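Local structure of alpha-L-arabinofuranosidase B (Aspergillus kawachii, 6SXT) at residues T154-A159 with G412-H417; Y401-L406 with W438-R443; N408-D411 with F416-D419. The protein hydrolyses terminal non-reducing alpha-L-arabinofuranosyl residues from arabinan, arabinoxylan, arabinogalactan and related oligosaccharides, with retention of configuration. One frame throughout, in Å; residues are numbered along the deposited sequence.

In the fold
No contact lies wholly in the core. Contact 1 is at the surface and joins the catalytic domain to the arabinose-binding domain. Contacts 2 and 3 lie within the arabinose-binding domain, the first partly buried and the second at the surface. Contacts 1 and 3 share helix 414-419, at its start and further along. Contacts 2 and 3 stand at the two ends of strand 404-409, contact 2 in the turn that leads into it. Contact 1 is polar, with a lysine, waters and a glycan. Contact 2 rests on ring and guanidinium stacking. Contact 3 packs a phenylalanine on backbone atoms, with a water bridge on its solvent side. Contacts 1 and 2 meet where His155 packs on Trp438.

Contact 1: residues T154-A159 with G412-H417; sequences THYNDA and GTKQFH. With NAG (2-acetamido-2-deoxy-beta-D-glucopyranose), chain B; NAG (2-acetamido-2-deoxy-beta-D-glucopyranose), chain C.
Lys414 and Tyr156 carry a bridge between the two domains: the lysine reaches from the arabinose-binding domain to a loop of the catalytic domain. Its chain is extended from end to end and starts with CG anti to the backbone N (chi1 173°). The extended chain brings the ammonium group end-on to the ring face. Lys414 NZ donates to Tyr156 O at 2.9 Å, from well above the carbonyl plane. The same NZ sits over one face of the Tyr156 ring, 3.3 Å from its centroid and 17° off the normal, a cation-pi contact. One tyrosine therefore holds the charge by both its carbonyl and its ring. Water 1 adds a third grip. It accepts from Lys414 NZ at 3.0 Å and donates to Tyr156 OH at 2.7 Å. Water 2 makes a second, indirect link, from Asn157 ND2 to Gln415 OE1. Asn157 OD1 accepts from Ala159 N, an Asx turn that shapes the loop here.

The N-linked glycan, with Asn186 as its experimentally established site, also bridges the two domains. N2 of the chain B sugar donates to Asp158 OD2 at 2.8 Å. O7 of the chain C sugar accepts from Lys414 N at 2.8 Å. That N-H belongs to the first turn of the helix, so the sugar carbonyl satisfies a second N-H there, beside the N-cap bond from Phe416 N to Thr413 OG1 at 3.1 Å. Gln287 NE2 also donates to Tyr156 O, and Asn157 ND2 donates to Gly285 O. The loop follows strand 145-152 of the large catalytic sheet and precedes strand 163-164, while Lys414 stands at the start of helix 414-419, just after strand 404-409 of the arabinose-binding domain.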
loop_
_atom_site.group_PDB
_atom_site.type_symbol
_atom_site.label_atom_id
_atom_site.label_comp_id
_atom_site.label_asym_id
_atom_site.label_seq_id
_atom_site.Cartn_x
_atom_site.Cartn_y
_atom_site.Cartn_z
ATOM N N THR A 154 5.327 8.882 2.213
ATOM C CA THR A 154 5.571 8.563 3.630
ATOM C C THR A 154 5.420 7.065 3.883
ATOM O O THR A 154 5.683 6.629 5.034
ATOM C CB THR A 154 4.681 9.372 4.580
ATOM O OG1 THR A 154 3.351 8.871 4.548
ATOM C CG2 THR A 154 4.743 10.831 4.240
ATOM N N HIS A 155 4.948 6.267 2.910
ATOM C CA HIS A 155 4.705 4.825 3.115
ATOM C C HIS A 155 5.743 4.044 2.331
ATOM O O HIS A 155 5.637 3.995 1.122
ATOM C CB HIS A 155 3.272 4.445 2.682
ATOM C CG HIS A 155 2.955 3.019 2.914
ATOM N ND1 HIS A 155 2.075 2.321 2.116
ATOM C CD2 HIS A 155 3.378 2.151 3.883
ATOM C CE1 HIS A 155 1.984 1.086 2.569
ATOM N NE2 HIS A 155 2.797 0.932 3.664
ATOM N N TYR A 156 6.769 3.515 2.987
ATOM C CA TYR A 156 7.912 2.937 2.264
ATOM C C TYR A 156 8.716 2.128 3.270
ATOM O O TYR A 156 8.558 2.305 4.480
ATOM C CB TYR A 156 8.775 4.015 1.587
ATOM C CG TYR A 156 9.455 4.913 2.579
ATOM C CD1 TYR A 156 10.718 4.600 3.037
ATOM C CD2 TYR A 156 8.852 6.079 3.032
ATOM C CE1 TYR A 156 11.379 5.400 3.973
ATOM C CE2 TYR A 156 9.505 6.893 3.943
ATOM C CZ TYR A 156 10.756 6.544 4.429
ATOM O OH TYR A 156 11.368 7.374 5.321
ATOM N N ASN A 157 9.635 1.337 2.751
ATOM C CA ASN A 157 10.696 0.740 3.596
ATOM C C ASN A 157 11.959 0.649 2.755
ATOM O O ASN A 157 12.089 1.336 1.721
ATOM C CB ASN A 157 10.185 -0.529 4.267
ATOM C CG ASN A 157 10.000 -1.709 3.326
ATOM O OD1 ASN A 157 10.408 -1.630 2.166
ATOM N ND2 ASN A 157 9.372 -2.760 3.839
ATOM N N ASP A 158 12.923 -0.171 3.225
ATOM C CA ASP A 158 14.253 -0.255 2.612
ATOM C C ASP A 158 14.448 -1.652 2.041
ATOM O O ASP A 158 15.589 -1.942 1.592
ATOM C CB ASP A 158 15.321 0.119 3.652
ATOM C CG ASP A 158 15.286 -0.733 4.898
ATOM O OD1 ASP A 158 14.510 -1.665 4.950
ATOM O OD2 ASP A 158 16.092 -0.428 5.830
ATOM N N ALA A 159 13.385 -2.443 1.917
ATOM C CA ALA A 159 13.460 -3.831 1.410
ATOM C C ALA A 159 13.167 -3.849 -0.079
ATOM O O ALA A 159 12.439 -2.998 -0.579
ATOM C CB ALA A 159 12.532 -4.695 2.168
ATOM N N GLY A 412 11.493 3.125 19.813
ATOM C CA GLY A 412 11.569 4.414 19.100
ATOM C C GLY A 412 11.719 4.219 17.585
ATOM O O GLY A 412 11.785 5.209 16.897
ATOM N N THR A 413 11.784 3.001 17.109
ATOM C CA THR A 413 11.983 2.687 15.662
ATOM C C THR A 413 10.702 2.887 14.825
ATOM O O THR A 413 9.584 2.573 15.283
ATOM C CB THR A 413 12.500 1.280 15.433
ATOM O OG1 THR A 413 11.617 0.248 15.811
ATOM C CG2 THR A 413 13.819 1.016 16.154
ATOM N N LYS A 414 10.920 3.269 13.564
ATOM C CA LYS A 414 9.837 3.246 12.536
ATOM C C LYS A 414 9.154 1.880 12.546
ATOM O O LYS A 414 7.901 1.813 12.528
ATOM C CB LYS A 414 10.442 3.594 11.174
ATOM C CG LYS A 414 9.449 3.428 10.027
ATOM C CD LYS A 414 10.093 3.768 8.704
ATOM C CE LYS A 414 9.159 3.389 7.542
ATOM N NZ LYS A 414 9.639 4.139 6.398
ATOM N N GLN A 415 9.856 0.772 12.518
ATOM C CA GLN A 415 9.224 -0.542 12.450
ATOM C C GLN A 415 8.284 -0.805 13.652
ATOM O O GLN A 415 7.132 -1.242 13.477
ATOM C CB GLN A 415 10.255 -1.657 12.365
ATOM C CG GLN A 415 9.653 -2.966 11.918
ATOM C CD GLN A 415 8.957 -2.833 10.578
ATOM O OE1 GLN A 415 9.564 -2.477 9.570
ATOM N NE2 GLN A 415 7.652 -3.061 10.545
ATOM N N PHE A 416 8.740 -0.558 14.874
ATOM C CA PHE A 416 7.864 -0.713 16.046
ATOM C C PHE A 416 6.629 0.172 15.913
ATOM O O PHE A 416 5.504 -0.286 16.129
ATOM C CB PHE A 416 8.623 -0.339 17.332
ATOM C CG PHE A 416 7.793 -0.592 18.553
ATOM C CD1 PHE A 416 6.815 0.280 18.958
ATOM C CD2 PHE A 416 7.945 -1.810 19.206
ATOM C CE1 PHE A 416 6.029 -0.020 20.059
ATOM C CE2 PHE A 416 7.142 -2.126 20.286
ATOM C CZ PHE A 416 6.209 -1.216 20.694
ATOM N N HIS A 417 6.817 1.433 15.580
ATOM C CA HIS A 417 5.716 2.408 15.443
ATOM C C HIS A 417 4.657 1.833 14.499
ATOM O O HIS A 417 3.449 1.875 14.824
ATOM C CB HIS A 417 6.197 3.756 14.933
ATOM C CG HIS A 417 7.072 4.507 15.893
ATOM N ND1 HIS A 417 7.749 5.637 15.491
ATOM C CD2 HIS A 417 7.389 4.292 17.194
ATOM C CE1 HIS A 417 8.423 6.143 16.527
ATOM N NE2 HIS A 417 8.246 5.351 17.570
HETATM C C1 NAG B . 15.467 3.358 6.122
HETATM C C2 NAG B . 16.876 2.953 6.645
HETATM C C3 NAG B . 16.753 2.388 8.067
HETATM C C4 NAG B . 16.059 3.368 8.981
HETATM C C5 NAG B . 14.712 3.737 8.277
HETATM C C6 NAG B . 13.904 4.693 9.101
HETATM C C7 NAG B . 18.693 2.149 5.196
HETATM C C8 NAG B . 19.099 1.013 4.361
HETATM N N2 NAG B . 17.511 1.976 5.792
HETATM O O3 NAG B . 18.154 2.191 8.492
HETATM O O4 NAG B . 15.650 2.765 10.206
HETATM O O5 NAG B . 14.960 4.363 7.031
HETATM O O6 NAG B . 14.606 5.887 9.378
HETATM O O7 NAG B . 19.365 3.194 5.255
HETATM C C1 NAG C . 16.716 2.454 11.164
HETATM C C2 NAG C . 16.179 2.744 12.578
HETATM C C3 NAG C . 17.251 2.389 13.639
HETATM C C4 NAG C . 17.614 0.929 13.479
HETATM C C5 NAG C . 18.030 0.631 12.025
HETATM C C6 NAG C . 18.212 -0.866 11.811
HETATM C C7 NAG C . 14.438 4.413 12.815
HETATM C C8 NAG C . 14.164 5.848 12.938
HETATM N N2 NAG C . 15.718 4.076 12.688
HETATM O O3 NAG C . 16.701 2.570 14.949
HETATM O O4 NAG C . 18.626 0.595 14.467
HETATM O O5 NAG C . 17.041 1.085 11.047
HETATM O O6 NAG C . 18.128 -1.172 10.397
HETATM O O7 NAG C . 13.598 3.507 12.747
HETATM O O HOH W 1 9.753 6.931 7.398
HETATM O O HOH W 2 8.708 -2.740 6.706
#

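Contact 2: residues Y401-L406 with W438-R443; sequences YNFELL and WSYPTR
Phe403 buries the most surface here, and it meets Arg443 with its face and Tyr440 with its edge. The guanidinium of Arg443 lies flat on the phenylalanine ring, with centres 3.8 Å apart and planes at 15°. This is a stacked cation-pi pair. The arginine chain is extended from CG to NE, and its CD also touches the ring, 3.4 Å from Phe403 CD1. The last torsion (chi4 -80°) turns the guanidinium off the line of the chain and lays it along the ring. A hydrogen bond to Ala454 O and a salt bridge to Asp464 anchor Arg443 NH1 and probably help to fix the rotation of the group over the ring.

Phe403 is an established substrate-binding residue of the arabinose-binding domain, a beta-trefoil. It lies with Asn402, another such residue, at the tip of the hairpin between strands 396-401 and 404-409, in a type I' turn from Tyr401 to Glu404. A PEG fragment, probably from the crystallisation liquor, is bonded to the backbone N of both.

The CE1-CZ edge of the Phe403 ring points at the face of Tyr440. The pair is T-shaped, with planes at 81° and centroids 5.1 Å apart. Phe403 CE1 and Tyr440 CD2 are 3.6 Å apart. A type I turn from Tyr440 to Arg443, closed by Arg443 N to Tyr440 O at 2.8 Å, brings the two side chains to the same ring.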
loop_
_atom_site.group_PDB
_atom_site.type_symbol
_atom_site.label_atom_id
_atom_site.label_comp_id
_atom_site.label_asym_id
_atom_site.label_seq_id
_atom_site.Cartn_x
_atom_site.Cartn_y
_atom_site.Cartn_z
ATOM N N TYR A 401 3.733 -9.012 15.512
ATOM C CA TYR A 401 5.039 -9.624 15.227
ATOM C C TYR A 401 4.779 -11.056 14.810
ATOM O O TYR A 401 4.166 -11.845 15.562
ATOM C CB TYR A 401 5.919 -9.584 16.492
ATOM C CG TYR A 401 7.325 -9.982 16.185
ATOM C CD1 TYR A 401 7.710 -11.304 16.171
ATOM C CD2 TYR A 401 8.248 -9.011 15.859
ATOM C CE1 TYR A 401 9.018 -11.647 15.859
ATOM C CE2 TYR A 401 9.554 -9.338 15.549
ATOM C CZ TYR A 401 9.925 -10.664 15.556
ATOM O OH TYR A 401 11.200 -10.992 15.229
ATOM N N ASN A 402 5.158 -11.400 13.581
ATOM C CA ASN A 402 4.737 -12.676 12.976
ATOM C C ASN A 402 3.210 -12.791 13.061
ATOM O O ASN A 402 2.656 -13.887 13.170
ATOM C CB ASN A 402 5.396 -13.890 13.657
ATOM C CG ASN A 402 6.824 -14.089 13.204
ATOM O OD1 ASN A 402 7.169 -13.738 12.072
ATOM N ND2 ASN A 402 7.672 -14.595 14.102
ATOM N N PHE A 403 2.509 -11.640 13.047
ATOM C CA PHE A 403 1.031 -11.540 13.060
ATOM C C PHE A 403 0.396 -12.031 14.368
ATOM O O PHE A 403 -0.836 -12.108 14.456
ATOM C CB PHE A 403 0.402 -12.269 11.866
ATOM C CG PHE A 403 0.905 -11.741 10.539
ATOM C CD1 PHE A 403 0.911 -10.382 10.270
ATOM C CD2 PHE A 403 1.439 -12.597 9.619
ATOM C CE1 PHE A 403 1.394 -9.906 9.051
ATOM C CE2 PHE A 403 1.858 -12.130 8.379
ATOM C CZ PHE A 403 1.878 -10.792 8.138
ATOM N N GLU A 404 1.212 -12.206 15.411
ATOM C CA GLU A 404 0.683 -12.356 16.787
ATOM C C GLU A 404 0.788 -11.000 17.489
ATOM O O GLU A 404 1.753 -10.226 17.256
ATOM C CB GLU A 404 1.463 -13.423 17.566
ATOM C CG GLU A 404 0.844 -13.633 18.951
ATOM C CD GLU A 404 1.395 -14.841 19.705
ATOM O OE1 GLU A 404 2.127 -15.627 19.064
ATOM O OE2 GLU A 404 1.025 -15.008 20.917
ATOM N N LEU A 405 -0.178 -10.675 18.339
ATOM C CA LEU A 405 -0.122 -9.422 19.118
ATOM C C LEU A 405 0.692 -9.675 20.401
ATOM O O LEU A 405 0.326 -10.590 21.176
ATOM C CB LEU A 405 -1.490 -8.880 19.484
ATOM C CG LEU A 405 -2.402 -8.594 18.268
ATOM C CD1 LEU A 405 -3.586 -7.803 18.713
ATOM C CD2 LEU A 405 -1.657 -7.868 17.165
ATOM N N LEU A 406 1.685 -8.845 20.560
ATOM C CA LEU A 406 2.622 -8.938 21.699
ATOM C C LEU A 406 2.647 -7.604 22.386
ATOM O O LEU A 406 2.360 -6.563 21.797
ATOM C CB LEU A 406 4.028 -9.276 21.240
ATOM C CG LEU A 406 4.229 -10.573 20.452
ATOM C CD1 LEU A 406 5.694 -10.681 20.127
ATOM C CD2 LEU A 406 3.728 -11.820 21.183
ATOM N N TRP A 438 -2.692 -0.607 10.836
ATOM C CA TRP A 438 -2.302 0.422 9.856
ATOM C C TRP A 438 -1.321 -0.154 8.857
ATOM O O TRP A 438 -1.451 0.106 7.641
ATOM C CB TRP A 438 -1.678 1.612 10.577
ATOM C CG TRP A 438 -1.220 2.653 9.604
ATOM C CD1 TRP A 438 -1.987 3.611 9.005
ATOM C CD2 TRP A 438 0.075 2.740 9.010
ATOM N NE1 TRP A 438 -1.242 4.297 8.090
ATOM C CE2 TRP A 438 0.024 3.790 8.070
ATOM C CE3 TRP A 438 1.255 2.030 9.170
ATOM C CZ2 TRP A 438 1.121 4.136 7.284
ATOM C CZ3 TRP A 438 2.347 2.379 8.414
ATOM C CH2 TRP A 438 2.269 3.381 7.441
ATOM N N SER A 439 -0.328 -0.941 9.292
ATOM C CA SER A 439 0.747 -1.351 8.385
ATOM C C SER A 439 0.297 -2.553 7.514
ATOM O O SER A 439 0.818 -2.709 6.402
ATOM C CB SER A 439 2.008 -1.637 9.129
ATOM O OG SER A 439 1.816 -2.697 10.042
ATOM N N TYR A 440 -0.633 -3.361 7.997
ATOM C CA TYR A 440 -1.186 -4.524 7.272
ATOM C C TYR A 440 -2.691 -4.440 7.330
ATOM O O TYR A 440 -3.354 -5.117 8.130
ATOM C CB TYR A 440 -0.710 -5.865 7.855
ATOM C CG TYR A 440 0.697 -6.254 7.561
ATOM C CD1 TYR A 440 1.764 -5.636 8.215
ATOM C CD2 TYR A 440 0.975 -7.264 6.628
ATOM C CE1 TYR A 440 3.075 -6.047 7.984
ATOM C CE2 TYR A 440 2.274 -7.643 6.372
ATOM C CZ TYR A 440 3.300 -7.080 7.088
ATOM O OH TYR A 440 4.590 -7.495 6.860
ATOM N N PRO A 441 -3.320 -3.563 6.501
ATOM C CA PRO A 441 -4.745 -3.324 6.639
ATOM C C PRO A 441 -5.701 -4.434 6.220
ATOM O O PRO A 441 -6.895 -4.300 6.423
ATOM C CB PRO A 441 -4.975 -2.041 5.828
ATOM C CG PRO A 441 -3.841 -2.076 4.819
ATOM C CD PRO A 441 -2.643 -2.635 5.575
ATOM N N THR A 442 -5.139 -5.532 5.746
ATOM C CA THR A 442 -5.934 -6.764 5.597
ATOM C C THR A 442 -6.136 -7.467 6.955
ATOM O O THR A 442 -6.888 -8.437 6.997
ATOM C CB THR A 442 -5.273 -7.774 4.663
ATOM O OG1 THR A 442 -3.938 -8.061 5.111
ATOM C CG2 THR A 442 -5.202 -7.211 3.251
ATOM N N ARG A 443 -5.448 -6.974 7.981
ATOM C CA ARG A 443 -5.460 -7.662 9.297
ATOM C C ARG A 443 -6.001 -6.785 10.399
ATOM O O ARG A 443 -5.839 -5.568 10.383
ATOM C CB ARG A 443 -4.047 -8.131 9.591
ATOM C CG ARG A 443 -3.567 -9.227 8.643
ATOM C CD ARG A 443 -2.115 -9.621 8.852
ATOM N NE ARG A 443 -1.797 -10.716 7.951
ATOM C CZ ARG A 443 -2.102 -12.003 8.149
ATOM N NH1 ARG A 443 -2.648 -12.395 9.273
ATOM N NH2 ARG A 443 -1.891 -12.891 7.188
#

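Contact 3: residues N408-D411 with F416-D419; sequences NAND and FHED. With SO4 (sulfate ion), chain F; EDO (1,2-ethanediol), chain D.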
loop_
_atom_site.group_PDB
_atom_site.type_symbol
_atom_site.label_atom_id
_atom_site.label_comp_id
_atom_site.label_asym_id
_atom_site.label_seq_id
_atom_site.Cartn_x
_atom_site.Cartn_y
_atom_site.Cartn_z
ATOM N N ASN A 408 5.148 -5.209 23.864
ATOM C CA ASN A 408 6.592 -4.951 23.785
ATOM C C ASN A 408 6.860 -3.491 24.048
ATOM O O ASN A 408 6.001 -2.592 23.785
ATOM C CB ASN A 408 7.207 -5.378 22.442
ATOM C CG ASN A 408 7.206 -6.846 22.119
ATOM O OD1 ASN A 408 7.201 -7.234 20.940
ATOM N ND2 ASN A 408 7.271 -7.759 23.097
ATOM N N ALA A 409 8.047 -3.197 24.558
ATOM C CA ALA A 409 8.461 -1.828 24.821
ATOM C C ALA A 409 8.726 -1.089 23.491
ATOM O O ALA A 409 9.432 -1.629 22.636
ATOM C CB ALA A 409 9.700 -1.813 25.694
ATOM N N ASN A 410 8.255 0.129 23.424
ATOM C CA ASN A 410 8.560 1.044 22.294
ATOM C C ASN A 410 10.072 1.272 22.272
ATOM O O ASN A 410 10.581 1.791 23.249
ATOM C CB ASN A 410 7.818 2.333 22.473
ATOM C CG ASN A 410 8.054 3.354 21.370
ATOM O OD1 ASN A 410 8.625 3.026 20.347
ATOM N ND2 ASN A 410 7.620 4.568 21.640
ATOM N N ASP A 411 10.739 0.892 21.186
ATOM C CA ASP A 411 12.199 1.058 20.984
ATOM C C ASP A 411 12.486 2.283 20.095
ATOM O O ASP A 411 13.645 2.472 19.764
ATOM C CB ASP A 411 12.726 -0.269 20.492
ATOM C CG ASP A 411 12.295 -0.579 19.059
ATOM O OD1 ASP A 411 11.595 0.291 18.471
ATOM O OD2 ASP A 411 12.544 -1.705 18.627
ATOM N N PHE A 416 8.740 -0.558 14.874
ATOM C CA PHE A 416 7.864 -0.713 16.046
ATOM C C PHE A 416 6.629 0.172 15.913
ATOM O O PHE A 416 5.504 -0.286 16.129
ATOM C CB PHE A 416 8.623 -0.339 17.332
ATOM C CG PHE A 416 7.793 -0.592 18.553
ATOM C CD1 PHE A 416 6.815 0.280 18.958
ATOM C CD2 PHE A 416 7.945 -1.810 19.206
ATOM C CE1 PHE A 416 6.029 -0.020 20.059
ATOM C CE2 PHE A 416 7.142 -2.126 20.286
ATOM C CZ PHE A 416 6.209 -1.216 20.694
ATOM N N HIS A 417 6.817 1.433 15.580
ATOM C CA HIS A 417 5.716 2.408 15.443
ATOM C C HIS A 417 4.657 1.833 14.499
ATOM O O HIS A 417 3.449 1.875 14.824
ATOM C CB HIS A 417 6.197 3.756 14.933
ATOM C CG HIS A 417 7.072 4.507 15.893
ATOM N ND1 HIS A 417 7.749 5.637 15.491
ATOM C CD2 HIS A 417 7.389 4.292 17.194
ATOM C CE1 HIS A 417 8.423 6.143 16.527
ATOM N NE2 HIS A 417 8.246 5.351 17.570
ATOM N N GLU A 418 5.121 1.356 13.354
ATOM C CA GLU A 418 4.182 0.822 12.321
ATOM C C GLU A 418 3.466 -0.422 12.830
ATOM O O GLU A 418 2.227 -0.549 12.624
ATOM C CB GLU A 418 4.926 0.522 11.019
ATOM C CG GLU A 418 5.462 1.791 10.359
ATOM C CD GLU A 418 6.027 1.667 8.952
ATOM O OE1 GLU A 418 6.400 0.582 8.550
ATOM O OE2 GLU A 418 6.152 2.720 8.323
ATOM N N ASP A 419 4.195 -1.313 13.533
ATOM C CA ASP A 419 3.652 -2.592 14.036
ATOM C C ASP A 419 2.691 -2.331 15.206
ATOM O O ASP A 419 1.951 -3.248 15.584
ATOM C CB ASP A 419 4.800 -3.455 14.600
ATOM C CG ASP A 419 5.828 -4.028 13.631
ATOM O OD1 ASP A 419 5.583 -3.973 12.375
ATOM O OD2 ASP A 419 6.871 -4.629 14.153
HETATM S S SO4 F . 9.928 -6.100 25.724
HETATM O O1 SO4 F . 9.928 -5.184 26.813
HETATM O O2 SO4 F . 8.898 -7.054 25.837
HETATM O O3 SO4 F . 11.130 -6.861 25.717
HETATM O O4 SO4 F . 9.817 -5.347 24.468
HETATM C C1 EDO D . 13.164 5.429 22.821
HETATM O O1 EDO D . 13.975 4.291 22.703
HETATM C C2 EDO D . 11.937 5.139 23.588
HETATM O O2 EDO D . 11.013 6.203 23.558
HETATM O O HOH W 3 8.520 6.724 19.877
#
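Phe416 packs its ring against the backbone of Asn408, Ala409 and Asn410, and this is the tight part of the contact. Asn410 CA sits over one face, 3.7 Å from the ring centroid and 16° off the normal, a CH-pi contact. Asn408 O approaches the edge of the ring, 3.4 Å from Phe416 CZ. Ala409 O lies 3.3 Å from Phe416 CE2. A chi1 of -175° swings the Phe416 ring away from its own backbone N, toward the end of strand 404-409. Beside it, Asp411 OD1 is 3.2 Å from Phe416 CB and is hydrogen-bonded with Thr413 OG1.

The solvent side is looser. Asn410 OD1 lies at the edge of the His417 ring, 3.6 Å from His417 CD2, and is itself bonded by Gly412 N. Water 3 joins the two side chains, 2.9 Å from Asn410 ND2 and 2.7 Å from His417 NE2. A sulfate, probably from the crystallisation liquor, takes a short bond from Ala409 N and a longer, bent one from Asn408 ND2.

Arg399 bonds Asn408 OD1 and forms a salt bridge with buried Asp419, a substrate-binding residue of this beta-trefoil domain. No direct hydrogen bond links the two segments. They are held by van der Waals contact of the Phe416 ring and the CH-pi contact from Asn410 CA. Asn408 O at the edge is probably favoured by the slightly positive ring hydrogens, while the polar groups turn to the connecting loop, Arg399 and water.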